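Local coordinates for Rod shape-determining protein (MreC) (Helicobacter pylori, PDB 5LP5), which binds penicillin-binding protein 2 and probably acts as a scaffold for the cell-wall synthesis machinery that sets rod shape, at residues 115-120 / 143-148; 127-132 / 206-211; 133-138 / 239-244; 157-162 / 178-183; 214-217 / 222-225. All blocks are in the same frame, centred on the assembly; numbering follows the deposited sequence.

The chain folds into two antiparallel barrels. Contacts 1 and 3 belong to the first barrel, contacts 4 and 5 to the second, and contact 2 bridges the two. Contacts 3 and 4 are fully buried, and aliphatic side chains meet across both. Contact 1 is also aliphatic but partly buried, since a loop supplies one of its sides. Contact 3 continues from it through Leu243, which touches Ile117 and Leu120. Contact 2 is a partly buried seam, and its strand 209-218 runs on into contact 5. Contact 5, about 34 Å from contact 1 between centres, is the one whose segments share backbone hydrogen bonds; it is partly buried and mixes aliphatic with polar side chains.

Contact 1 of 5, residues 115-120 / 143-148; sequences NPIVNL and GRLNGF
Asn115 O is the polar atom that meets the other segment, and it meets a methyl. Leu145 CD2 lies 3.7 Å from Asn115 O, a van der Waals touch. The backbone of Asn115 is tied instead to Phe99, and that of Leu145 to Leu114.

Leu145 is the hub of the contact. Its side chain leaves strand 144-149 toward the loop 115-120. CG sits opposite the backbone N (chi1 -173°), which carries both methyls forward. The two methyls share the work. CD1 rests 4.0 Å from Leu120 CD1. CD2 is just as near to Leu120 CD1 and also reaches Ile117 CG1 at 4.2 Å. Leu120 CD1 thus sits against the fork of Leu145. The side chains of Leu120 and Leu145 cross at about a right angle. Ile117 comes at a slant and offers the flank of its chain.

The loop follows strand 111-114 of the first antiparallel barrel and leads on toward strand 125-129. Ile117 and Leu120 both also touch Leu243 of strand 241-246, and Ile117 packs on Thr98. The loop therefore packs on side chains from strands 93-103, 144-149 and 241-246.

No hydrogen bond joins the two segments. Dispersion and the exclusion of water from Leu145 hold them together, while the directional backbone bonds of Asn115 and Leu145 go to Phe99 and Leu114.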
# COMPACT_ATOMS: atom_id res chain seq x y z
N ASN C 115 -34.82 -5.69 -27.06
CA ASN C 115 -35.82 -6.68 -27.33
C ASN C 115 -35.59 -7.90 -26.45
O ASN C 115 -34.46 -8.41 -26.39
CB ASN C 115 -35.76 -7.10 -28.77
CG ASN C 115 -37.05 -7.72 -29.23
OD1 ASN C 115 -38.13 -7.19 -28.95
ND2 ASN C 115 -36.96 -8.87 -29.90
N PRO C 116 -36.64 -8.39 -25.76
CA PRO C 116 -36.54 -9.55 -24.88
C PRO C 116 -35.81 -10.73 -25.49
O PRO C 116 -35.88 -10.94 -26.69
CB PRO C 116 -38.01 -9.95 -24.66
CG PRO C 116 -38.77 -8.69 -24.82
CD PRO C 116 -38.00 -7.82 -25.76
N ILE C 117 -35.10 -11.47 -24.65
CA ILE C 117 -34.39 -12.67 -25.07
C ILE C 117 -34.79 -13.84 -24.18
O ILE C 117 -34.77 -13.74 -22.96
CB ILE C 117 -32.85 -12.47 -25.00
CG1 ILE C 117 -32.38 -11.52 -26.10
CG2 ILE C 117 -32.12 -13.82 -25.07
CD1 ILE C 117 -30.87 -11.36 -26.15
N VAL C 118 -35.12 -14.96 -24.81
CA VAL C 118 -35.63 -16.13 -24.12
C VAL C 118 -34.72 -16.59 -22.97
O VAL C 118 -33.50 -16.41 -23.00
CB VAL C 118 -35.90 -17.25 -25.16
CG1 VAL C 118 -36.15 -18.61 -24.50
CG2 VAL C 118 -37.08 -16.86 -26.03
N ASN C 119 -35.36 -17.16 -21.95
CA ASN C 119 -34.78 -17.46 -20.62
C ASN C 119 -33.38 -16.93 -20.28
O ASN C 119 -32.37 -17.63 -20.31
CB ASN C 119 -34.96 -18.95 -20.20
CG ASN C 119 -34.78 -19.92 -21.35
OD1 ASN C 119 -33.83 -19.79 -22.14
ND2 ASN C 119 -35.68 -20.92 -21.43
N LEU C 120 -33.36 -15.65 -19.93
CA LEU C 120 -32.26 -15.05 -19.23
C LEU C 120 -32.59 -15.10 -17.76
O LEU C 120 -33.74 -15.31 -17.38
CB LEU C 120 -32.08 -13.60 -19.65
CG LEU C 120 -31.67 -13.37 -21.10
CD1 LEU C 120 -31.65 -11.90 -21.44
CD2 LEU C 120 -30.30 -13.95 -21.36
N GLY C 143 -39.07 -8.18 -16.13
CA GLY C 143 -39.48 -8.53 -17.48
C GLY C 143 -38.98 -7.63 -18.60
O GLY C 143 -39.31 -7.88 -19.75
N ARG C 144 -38.19 -6.61 -18.28
CA ARG C 144 -37.64 -5.68 -19.29
C ARG C 144 -36.12 -5.77 -19.39
O ARG C 144 -35.40 -5.75 -18.40
CB ARG C 144 -38.01 -4.24 -18.95
CG ARG C 144 -39.49 -4.04 -18.81
CD ARG C 144 -39.87 -2.62 -18.50
NE ARG C 144 -41.33 -2.50 -18.56
CZ ARG C 144 -42.03 -2.31 -19.67
NH1 ARG C 144 -41.43 -2.19 -20.85
NH2 ARG C 144 -43.36 -2.21 -19.61
N LEU C 145 -35.63 -5.87 -20.61
CA LEU C 145 -34.20 -6.04 -20.80
C LEU C 145 -33.57 -4.68 -21.07
O LEU C 145 -33.79 -4.07 -22.12
CB LEU C 145 -33.93 -7.00 -21.95
CG LEU C 145 -32.48 -7.39 -22.16
CD1 LEU C 145 -31.86 -7.94 -20.89
CD2 LEU C 145 -32.38 -8.39 -23.30
N ASN C 146 -32.83 -4.18 -20.09
CA ASN C 146 -32.30 -2.83 -20.16
C ASN C 146 -30.80 -2.82 -20.41
O ASN C 146 -30.04 -3.52 -19.73
CB ASN C 146 -32.58 -2.10 -18.86
CG ASN C 146 -34.04 -1.90 -18.60
OD1 ASN C 146 -34.82 -1.67 -19.53
ND2 ASN C 146 -34.42 -2.00 -17.33
N GLY C 147 -30.40 -1.99 -21.37
CA GLY C 147 -28.97 -1.81 -21.67
C GLY C 147 -28.45 -0.52 -21.06
O GLY C 147 -29.00 0.56 -21.32
N PHE C 148 -27.44 -0.63 -20.22
CA PHE C 148 -26.77 0.53 -19.65
C PHE C 148 -25.39 0.64 -20.27
O PHE C 148 -24.50 -0.14 -19.97
CB PHE C 148 -26.68 0.43 -18.14
CG PHE C 148 -28.01 0.17 -17.49
CD1 PHE C 148 -28.97 1.16 -17.42
CD2 PHE C 148 -28.31 -1.08 -17.01
CE1 PHE C 148 -30.21 0.91 -16.86
CE2 PHE C 148 -29.55 -1.35 -16.46
CZ PHE C 148 -30.50 -0.35 -16.38

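Contact 2 of 5, residues 127-132 / 206-211; sequences GLVSHN and AGVFVG
Phe209 CB is the first atom of its side chain to meet the other segment. It lies 3.7 Å from Asn132 O, a packing contact with a backbone carbonyl. From there the side chain turns off. CG stands anti to the backbone N (chi1 179°), and the ring leads away from segment 127-132. One face of the ring has Gly211 N 3.7 Å above its plane, displaced toward the rim. Farther out the side chain packs on Gln133 and on Gln194 of strand 194-197.

Val208 adds an aliphatic touch beside it. Its CG1 is 4.3 Å from Asn132 O. The same methyl is 4.4 Å from Val129 CG2, a loose approach. Tyr95 and Phe204 flank this spot: Val129 touches both, and Val208 touches Tyr95.

The contact spans the seam between the two antiparallel barrels. Val129 belongs to strand 125-129 of the first barrel, and Phe209 to strand 209-218 of the second. A backbone hydrogen bond between Phe209 and Ala134 crosses the same seam. Just beyond Phe209, Val210 and Gly211 both face Val195 in a classic beta bulge.

On the other side the chain reverses through an inverse gamma turn centred on His131. His131 ND1 donates to Ser130 OG at 3.0 Å, with the oxygen in the plane of the imidazole. Ser130 OG is bonded as well to Leu237 O. A weak backbone bond from Asn132 N to Ser130 O, 2.9 Å long, spans the turn that brings Asn132 O to Phe209.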
# COMPACT_ATOMS: atom_id res chain seq x y z
N GLY C 127 -22.93 -8.67 -20.56
CA GLY C 127 -22.11 -7.73 -21.31
C GLY C 127 -22.72 -7.48 -22.67
O GLY C 127 -23.39 -8.34 -23.23
N LEU C 128 -22.52 -6.27 -23.19
CA LEU C 128 -22.93 -5.90 -24.55
C LEU C 128 -21.72 -5.61 -25.44
O LEU C 128 -20.81 -4.88 -25.08
CB LEU C 128 -23.85 -4.68 -24.53
CG LEU C 128 -25.26 -4.87 -23.92
CD1 LEU C 128 -26.03 -3.57 -23.91
CD2 LEU C 128 -26.00 -5.94 -24.71
N VAL C 129 -21.74 -6.21 -26.63
CA VAL C 129 -20.65 -6.13 -27.59
C VAL C 129 -21.24 -5.73 -28.94
O VAL C 129 -22.30 -6.22 -29.30
CB VAL C 129 -19.96 -7.51 -27.73
CG1 VAL C 129 -18.86 -7.49 -28.78
CG2 VAL C 129 -19.37 -7.92 -26.41
N SER C 130 -20.55 -4.84 -29.67
CA SER C 130 -20.95 -4.53 -31.03
C SER C 130 -19.89 -4.87 -32.06
O SER C 130 -19.84 -6.01 -32.54
CB SER C 130 -21.49 -3.11 -31.19
OG SER C 130 -22.15 -2.98 -32.45
N HIS C 131 -19.07 -3.92 -32.45
CA HIS C 131 -18.16 -4.21 -33.56
C HIS C 131 -16.88 -4.70 -32.95
O HIS C 131 -15.87 -4.00 -32.96
CB HIS C 131 -17.96 -2.97 -34.43
CG HIS C 131 -19.13 -2.67 -35.32
ND1 HIS C 131 -20.43 -2.62 -34.86
CD2 HIS C 131 -19.19 -2.38 -36.64
CE1 HIS C 131 -21.24 -2.34 -35.86
NE2 HIS C 131 -20.51 -2.18 -36.96
N ASN C 132 -16.94 -5.90 -32.40
CA ASN C 132 -15.87 -6.50 -31.62
C ASN C 132 -15.33 -5.61 -30.52
O ASN C 132 -14.12 -5.57 -30.28
CB ASN C 132 -14.76 -6.96 -32.54
CG ASN C 132 -14.97 -8.37 -33.02
OD1 ASN C 132 -15.22 -9.27 -32.19
ND2 ASN C 132 -14.84 -8.59 -34.35
N ALA C 206 -12.64 -12.77 -21.56
CA ALA C 206 -11.42 -12.01 -21.66
C ALA C 206 -11.12 -11.59 -23.11
O ALA C 206 -11.47 -12.30 -24.08
CB ALA C 206 -10.27 -12.83 -21.13
N GLY C 207 -10.48 -10.44 -23.23
CA GLY C 207 -9.87 -10.04 -24.49
C GLY C 207 -10.71 -9.23 -25.46
O GLY C 207 -10.27 -8.95 -26.56
N VAL C 208 -11.91 -8.84 -25.07
CA VAL C 208 -12.74 -7.99 -25.90
C VAL C 208 -12.23 -6.58 -25.81
O VAL C 208 -11.86 -6.14 -24.73
CB VAL C 208 -14.21 -8.04 -25.48
CG1 VAL C 208 -15.05 -7.13 -26.34
CG2 VAL C 208 -14.74 -9.46 -25.58
N PHE C 209 -12.20 -5.86 -26.92
CA PHE C 209 -11.59 -4.52 -26.97
C PHE C 209 -12.48 -3.48 -26.29
O PHE C 209 -13.70 -3.48 -26.44
CB PHE C 209 -11.32 -4.09 -28.41
CG PHE C 209 -10.71 -2.71 -28.54
CD1 PHE C 209 -9.36 -2.53 -28.36
CD2 PHE C 209 -11.49 -1.61 -28.86
CE1 PHE C 209 -8.78 -1.25 -28.49
CE2 PHE C 209 -10.93 -0.34 -28.98
CZ PHE C 209 -9.56 -0.17 -28.79
N VAL C 210 -11.86 -2.61 -25.52
CA VAL C 210 -12.58 -1.54 -24.85
C VAL C 210 -12.14 -0.18 -25.35
O VAL C 210 -12.98 0.62 -25.78
CB VAL C 210 -12.39 -1.60 -23.33
CG1 VAL C 210 -13.09 -0.45 -22.66
CG2 VAL C 210 -12.98 -2.90 -22.81
N GLY C 211 -10.82 0.08 -25.28
CA GLY C 211 -10.26 1.39 -25.67
C GLY C 211 -8.76 1.48 -25.44
O GLY C 211 -8.09 0.47 -25.33

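Contact 3 of 5, residues 133-138 / 239-244; sequences QAIGIA and RHVFLS
Ile135 and Val241 meet through methyl groups. Ile135 CD1 is 4.1 Å from Val241 CG1 and equally far from Val241 CG2, so it sits against the fork of the valine. The second meeting is between Ala138 and Leu243. Ala138 CB lies 3.7 Å from Leu243 CD1, the methyl at the end of a longer side chain. All four residues are buried, and no hydrogen bond crosses between the segments.

Torsions help to explain the reach. Ile135 holds CG1 between its backbone N and carbonyl carbon (chi1 64°), which sends CD1 out to the valine. Leu243 has CG anti to its backbone N, and this extends CD1 to Ala138.

The two strands are not neighbours in the first antiparallel barrel. Strand 125-129 runs between them and bonds to both. The contact is therefore made by side chains on the barrel interior. Leu128 of the middle strand touches Ile135, Ala138 and Leu243, filling in between the two pairs.

Backbone bonds set the next shell. Leu128 pairs with both Ile135 and Gly136, and Gly127 is backbone-bonded to Ser244. Phe231 packs on Ile135 from a loop, and Thr98 touches Val241. Ile137 CB points away from segment 239-244. The Ile137 side chain packs on Tyr157, just before strand 158-161, and on Gln139 of the penicillin-binding protein 2 chain.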
# COMPACT_ATOMS: atom_id res chain seq x y z
N GLN C 133 -16.26 -4.92 -29.86
CA GLN C 133 -15.96 -3.93 -28.83
C GLN C 133 -16.99 -3.99 -27.68
O GLN C 133 -18.14 -4.31 -27.90
CB GLN C 133 -15.89 -2.52 -29.45
CG GLN C 133 -15.43 -1.42 -28.52
CD GLN C 133 -15.20 -0.08 -29.22
OE1 GLN C 133 -14.86 0.93 -28.56
NE2 GLN C 133 -15.31 -0.07 -30.56
N ALA C 134 -16.57 -3.67 -26.45
CA ALA C 134 -17.50 -3.54 -25.34
C ALA C 134 -18.19 -2.18 -25.38
O ALA C 134 -17.51 -1.12 -25.35
CB ALA C 134 -16.77 -3.73 -24.02
N ILE C 135 -19.53 -2.19 -25.44
CA ILE C 135 -20.35 -0.96 -25.41
C ILE C 135 -21.05 -0.71 -24.09
O ILE C 135 -21.46 0.40 -23.82
CB ILE C 135 -21.40 -0.90 -26.54
CG1 ILE C 135 -22.45 -2.03 -26.41
CG2 ILE C 135 -20.71 -0.97 -27.89
CD1 ILE C 135 -23.63 -1.90 -27.36
N GLY C 136 -21.22 -1.74 -23.27
CA GLY C 136 -21.90 -1.57 -21.96
C GLY C 136 -22.41 -2.88 -21.41
O GLY C 136 -21.91 -3.94 -21.74
N ILE C 137 -23.40 -2.81 -20.54
CA ILE C 137 -23.96 -4.00 -19.93
C ILE C 137 -25.46 -4.01 -20.03
O ILE C 137 -26.07 -3.01 -20.39
CB ILE C 137 -23.58 -4.11 -18.43
CG1 ILE C 137 -24.25 -2.99 -17.63
CG2 ILE C 137 -22.07 -4.06 -18.26
CD1 ILE C 137 -23.97 -3.03 -16.15
N ALA C 138 -26.06 -5.13 -19.67
CA ALA C 138 -27.50 -5.31 -19.80
C ALA C 138 -28.05 -6.10 -18.63
O ALA C 138 -27.47 -7.10 -18.24
CB ALA C 138 -27.83 -6.03 -21.11
N ARG C 239 -26.29 -0.77 -33.55
CA ARG C 239 -26.83 -1.89 -34.33
C ARG C 239 -25.79 -3.00 -34.39
O ARG C 239 -24.61 -2.77 -34.17
CB ARG C 239 -27.27 -1.43 -35.71
CG ARG C 239 -28.53 -0.56 -35.62
CD ARG C 239 -29.11 -0.14 -36.96
NE ARG C 239 -28.09 0.34 -37.91
CZ ARG C 239 -27.68 1.60 -38.05
NH1 ARG C 239 -28.14 2.57 -37.28
NH2 ARG C 239 -26.76 1.88 -38.98
N HIS C 240 -26.27 -4.21 -34.67
CA HIS C 240 -25.44 -5.42 -34.71
C HIS C 240 -24.88 -5.80 -33.34
O HIS C 240 -23.68 -6.05 -33.21
CB HIS C 240 -24.30 -5.28 -35.72
CG HIS C 240 -24.75 -5.08 -37.13
ND1 HIS C 240 -25.56 -5.99 -37.79
CD2 HIS C 240 -24.49 -4.09 -38.02
CE1 HIS C 240 -25.80 -5.55 -39.02
NE2 HIS C 240 -25.16 -4.40 -39.18
N VAL C 241 -25.76 -5.84 -32.33
CA VAL C 241 -25.36 -5.98 -30.94
C VAL C 241 -25.58 -7.39 -30.43
O VAL C 241 -26.62 -7.98 -30.69
CB VAL C 241 -26.12 -5.00 -30.03
CG1 VAL C 241 -25.76 -5.22 -28.56
CG2 VAL C 241 -25.84 -3.56 -30.45
N PHE C 242 -24.58 -7.90 -29.70
CA PHE C 242 -24.62 -9.24 -29.13
C PHE C 242 -24.55 -9.18 -27.60
O PHE C 242 -23.79 -8.42 -27.03
CB PHE C 242 -23.43 -10.05 -29.66
CG PHE C 242 -23.52 -10.36 -31.12
CD1 PHE C 242 -24.11 -11.54 -31.55
CD2 PHE C 242 -22.97 -9.52 -32.06
CE1 PHE C 242 -24.18 -11.85 -32.89
CE2 PHE C 242 -23.04 -9.82 -33.42
CZ PHE C 242 -23.65 -10.98 -33.83
N LEU C 243 -25.32 -10.03 -26.94
CA LEU C 243 -25.34 -10.14 -25.49
C LEU C 243 -24.35 -11.18 -25.03
O LEU C 243 -24.33 -12.30 -25.54
CB LEU C 243 -26.73 -10.55 -25.01
CG LEU C 243 -27.00 -10.50 -23.52
CD1 LEU C 243 -27.27 -9.08 -23.05
CD2 LEU C 243 -28.27 -11.29 -23.23
N SER C 244 -23.55 -10.84 -24.03
CA SER C 244 -22.52 -11.75 -23.54
C SER C 244 -22.95 -12.50 -22.29
O SER C 244 -23.02 -11.91 -21.23
CB SER C 244 -21.24 -10.99 -23.23
OG SER C 244 -20.35 -11.85 -22.54

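Contact 4 of 5, residues 157-162 / 178-183; sequences YSVMIG and LVVDFI
Val180, Ile161 and Val159 build this contact in the interior of the second antiparallel barrel. The family is grouped with the PA peptidase clan, consistent with a barrel of the chymotrypsin-like type. Strands 158-161 and 178-183 both flank strand 166-172 in the sheet. They pass each other at 84°, with their axes 8.6 Å apart, and the space between them is filled by side chains.

Val180 is the centre. It carries CG1 anti to the backbone N (chi1 180°), which spreads its two methyls toward strand 158-161. Val159 meets it tip to tip: Val159 CG2 is 3.8 Å from Val180 CG2 and as close to Val180 CG1. Ile161 goes past Val180 in the opposite direction. Its CD1 comes within 4.1 Å of Val180 CG1, so one valine methyl touches both partners.

Other strands complete the core. Val159 also packs on Ile170 and Val210, Ile161 on Val213, and Val180 on Leu227. Buried polar groups nearby have partners: Tyr157 OH bonds to Asn150 OD1, and Ser158 OG to Ser198 OG. Both strands also reach the partner protein. Ser158 OG bonds to Gln131 OE1, and Phe182 O to Tyr127 OH, both of the penicillin-binding protein 2 chain.

Ile183 closes the row. Its side chain crosses that of Ile161 at about a right angle, and the two CD1 methyls, of Ile161 and Ile183, lie 3.9 Å apart.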
# COMPACT_ATOMS: atom_id res chain seq x y z
N TYR C 157 -17.60 -2.71 -15.24
CA TYR C 157 -17.10 -4.05 -15.48
C TYR C 157 -15.59 -4.10 -15.39
O TYR C 157 -14.96 -3.07 -15.22
CB TYR C 157 -17.59 -4.56 -16.82
CG TYR C 157 -17.35 -3.66 -18.01
CD1 TYR C 157 -16.21 -3.78 -18.79
CD2 TYR C 157 -18.31 -2.73 -18.41
CE1 TYR C 157 -16.01 -2.99 -19.91
CE2 TYR C 157 -18.11 -1.94 -19.54
CZ TYR C 157 -16.96 -2.06 -20.27
OH TYR C 157 -16.81 -1.28 -21.40
N SER C 158 -15.02 -5.31 -15.42
CA SER C 158 -13.59 -5.52 -15.17
C SER C 158 -12.76 -5.52 -16.45
O SER C 158 -13.05 -6.28 -17.37
CB SER C 158 -13.33 -6.83 -14.44
OG SER C 158 -11.95 -6.88 -14.10
N VAL C 159 -11.71 -4.72 -16.49
CA VAL C 159 -10.82 -4.63 -17.65
C VAL C 159 -9.34 -4.82 -17.27
O VAL C 159 -8.98 -4.77 -16.08
CB VAL C 159 -10.98 -3.31 -18.39
CG1 VAL C 159 -12.40 -3.18 -18.91
CG2 VAL C 159 -10.61 -2.13 -17.50
N MET C 160 -8.50 -5.07 -18.27
CA MET C 160 -7.05 -5.21 -18.09
C MET C 160 -6.26 -4.41 -19.13
O MET C 160 -6.64 -4.35 -20.29
CB MET C 160 -6.62 -6.68 -18.13
CG MET C 160 -6.98 -7.40 -19.43
SD MET C 160 -6.69 -9.16 -19.22
CE MET C 160 -7.07 -9.74 -20.87
N ILE C 161 -5.16 -3.82 -18.70
CA ILE C 161 -4.41 -2.85 -19.51
C ILE C 161 -3.05 -3.39 -19.93
O ILE C 161 -2.30 -3.94 -19.11
CB ILE C 161 -4.21 -1.55 -18.73
CG1 ILE C 161 -5.56 -0.94 -18.38
CG2 ILE C 161 -3.40 -0.55 -19.54
CD1 ILE C 161 -5.52 0.22 -17.40
N GLY C 162 -2.72 -3.22 -21.20
CA GLY C 162 -1.39 -3.58 -21.69
C GLY C 162 -1.07 -5.07 -21.60
O GLY C 162 -1.92 -5.88 -21.29
N LEU C 178 -15.08 7.66 -20.58
CA LEU C 178 -14.91 6.32 -20.06
C LEU C 178 -13.61 6.23 -19.29
O LEU C 178 -12.58 6.60 -19.79
CB LEU C 178 -14.93 5.29 -21.21
CG LEU C 178 -15.13 3.86 -20.75
CD1 LEU C 178 -16.48 3.75 -20.07
CD2 LEU C 178 -15.09 2.90 -21.92
N VAL C 179 -13.66 5.74 -18.06
CA VAL C 179 -12.49 5.73 -17.19
C VAL C 179 -12.22 4.34 -16.65
O VAL C 179 -13.16 3.60 -16.37
CB VAL C 179 -12.72 6.67 -16.00
CG1 VAL C 179 -11.59 6.54 -14.98
CG2 VAL C 179 -12.93 8.12 -16.48
N VAL C 180 -10.94 3.98 -16.54
CA VAL C 180 -10.57 2.81 -15.75
C VAL C 180 -10.11 3.28 -14.38
O VAL C 180 -9.17 4.07 -14.26
CB VAL C 180 -9.45 1.98 -16.40
CG1 VAL C 180 -9.11 0.78 -15.53
CG2 VAL C 180 -9.83 1.53 -17.80
N ASP C 181 -10.77 2.79 -13.36
CA ASP C 181 -10.53 3.21 -11.99
C ASP C 181 -9.84 2.10 -11.20
O ASP C 181 -9.83 0.94 -11.61
CB ASP C 181 -11.88 3.55 -11.35
CG ASP C 181 -12.11 5.03 -11.21
OD1 ASP C 181 -11.13 5.69 -10.78
OD2 ASP C 181 -13.23 5.51 -11.53
N PHE C 182 -9.26 2.51 -10.07
CA PHE C 182 -8.75 1.60 -9.04
C PHE C 182 -7.54 0.74 -9.42
O PHE C 182 -7.41 -0.40 -9.00
CB PHE C 182 -9.87 0.73 -8.47
CG PHE C 182 -11.12 1.50 -8.12
CD1 PHE C 182 -11.06 2.68 -7.37
CD2 PHE C 182 -12.34 1.08 -8.63
CE1 PHE C 182 -12.22 3.38 -7.09
CE2 PHE C 182 -13.51 1.76 -8.32
CZ PHE C 182 -13.45 2.91 -7.55
N ILE C 183 -6.63 1.34 -10.15
CA ILE C 183 -5.38 0.71 -10.58
C ILE C 183 -4.28 0.90 -9.53
O ILE C 183 -4.12 1.98 -8.96
CB ILE C 183 -4.89 1.36 -11.87
CG1 ILE C 183 -6.01 1.38 -12.92
CG2 ILE C 183 -3.67 0.67 -12.42
CD1 ILE C 183 -5.76 2.33 -14.08

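Contact 5 of 5, residues 214-217 / 222-225; sequences SSIE and YKSA
Ile216 and Lys223 lie aslant to each other across the two strands of a beta hairpin. Ile216 CG2 touches Lys223 CD at 4.0 Å, so the methyl meets the aliphatic middle of the lysine. Lys223 bends at its third torsion (chi3 -59°). Its amino group, NZ, hydrogen-bonds to Ala187 O and Pro185 O. The chain's inner part leans on the neighbouring strand, with Lys223 CB 3.5 Å from Glu217 O.

The hairpin joins strands 209-218 and 223-228 of the second barrel. Ile216 and Ala225 form a non-hydrogen-bonded antiparallel pair, with both side chains on one face. Glu217 and Ser224 form the next pair, hydrogen-bonded, with side chains on the other face. Glu217 OE1 packs against Ser224 CB at 3.8 Å, while its hydrogen bond goes to His219 NE2. Ser224 OG bonds to Asp181 OD1.

Two backbone bonds join the segments. Ser224 N gives one to Glu217 O at 3.0 Å. Glu217 N returns one to Ser224 O, also 3.0 Å. Ile216 CA and Ala225 CA add CH...O contacts to Ser224 O and Ser215 O. Farther along, Ser214 and Ser215 both face Val226 in a classic beta bulge.

The backbone thus sets the pairing. Lys223 lends its carbon chain to the contact and spends its charge on carbonyls elsewhere. Glu217 touches Ser224 through a carboxylate oxygen, yet the hydrogen bond of that oxygen is made with His219, so the side chains add packing and not polar bonds between the two segments.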
# COMPACT_ATOMS: atom_id res chain seq x y z
N SER C 214 -5.56 7.31 -22.65
CA SER C 214 -5.23 8.63 -23.16
C SER C 214 -4.55 9.51 -22.12
O SER C 214 -3.66 10.29 -22.45
CB SER C 214 -6.44 9.32 -23.77
OG SER C 214 -7.04 10.20 -22.89
N SER C 215 -4.93 9.38 -20.85
CA SER C 215 -4.27 10.13 -19.77
C SER C 215 -4.42 9.34 -18.47
O SER C 215 -5.13 8.34 -18.43
CB SER C 215 -4.87 11.54 -19.60
OG SER C 215 -6.18 11.47 -19.04
N ILE C 216 -3.71 9.78 -17.44
CA ILE C 216 -3.58 9.04 -16.20
C ILE C 216 -3.60 9.98 -14.99
O ILE C 216 -2.75 10.84 -14.88
CB ILE C 216 -2.26 8.25 -16.19
CG1 ILE C 216 -2.22 7.30 -17.40
CG2 ILE C 216 -2.12 7.51 -14.87
CD1 ILE C 216 -0.94 6.50 -17.58
N GLU C 217 -4.56 9.80 -14.09
CA GLU C 217 -4.70 10.62 -12.89
C GLU C 217 -4.10 9.86 -11.70
O GLU C 217 -4.31 8.66 -11.56
CB GLU C 217 -6.18 10.90 -12.57
CG GLU C 217 -7.05 11.46 -13.70
CD GLU C 217 -8.56 11.27 -13.43
OE1 GLU C 217 -8.99 10.83 -12.35
OE2 GLU C 217 -9.38 11.56 -14.31
N TYR C 222 -4.38 4.81 -5.44
CA TYR C 222 -4.66 4.17 -6.70
C TYR C 222 -4.56 5.23 -7.81
O TYR C 222 -4.46 6.43 -7.53
CB TYR C 222 -6.07 3.56 -6.65
CG TYR C 222 -7.19 4.57 -6.66
CD1 TYR C 222 -7.87 4.86 -7.84
CD2 TYR C 222 -7.58 5.23 -5.50
CE1 TYR C 222 -8.92 5.76 -7.87
CE2 TYR C 222 -8.63 6.14 -5.51
CZ TYR C 222 -9.28 6.41 -6.69
OH TYR C 222 -10.30 7.32 -6.70
N LYS C 223 -4.59 4.76 -9.06
CA LYS C 223 -4.58 5.62 -10.22
C LYS C 223 -5.76 5.32 -11.09
O LYS C 223 -6.35 4.26 -10.98
CB LYS C 223 -3.34 5.35 -11.07
CG LYS C 223 -2.06 5.98 -10.56
CD LYS C 223 -0.88 5.69 -11.49
CE LYS C 223 -0.60 4.19 -11.65
NZ LYS C 223 0.78 3.92 -12.10
N SER C 224 -6.08 6.25 -11.97
CA SER C 224 -7.13 6.09 -12.95
C SER C 224 -6.57 6.31 -14.34
O SER C 224 -5.56 6.97 -14.51
CB SER C 224 -8.25 7.12 -12.72
OG SER C 224 -9.01 6.86 -11.55
N ALA C 225 -7.26 5.77 -15.33
CA ALA C 225 -6.88 5.95 -16.72
C ALA C 225 -8.10 6.36 -17.50
O ALA C 225 -9.11 5.67 -17.50
CB ALA C 225 -6.32 4.66 -17.30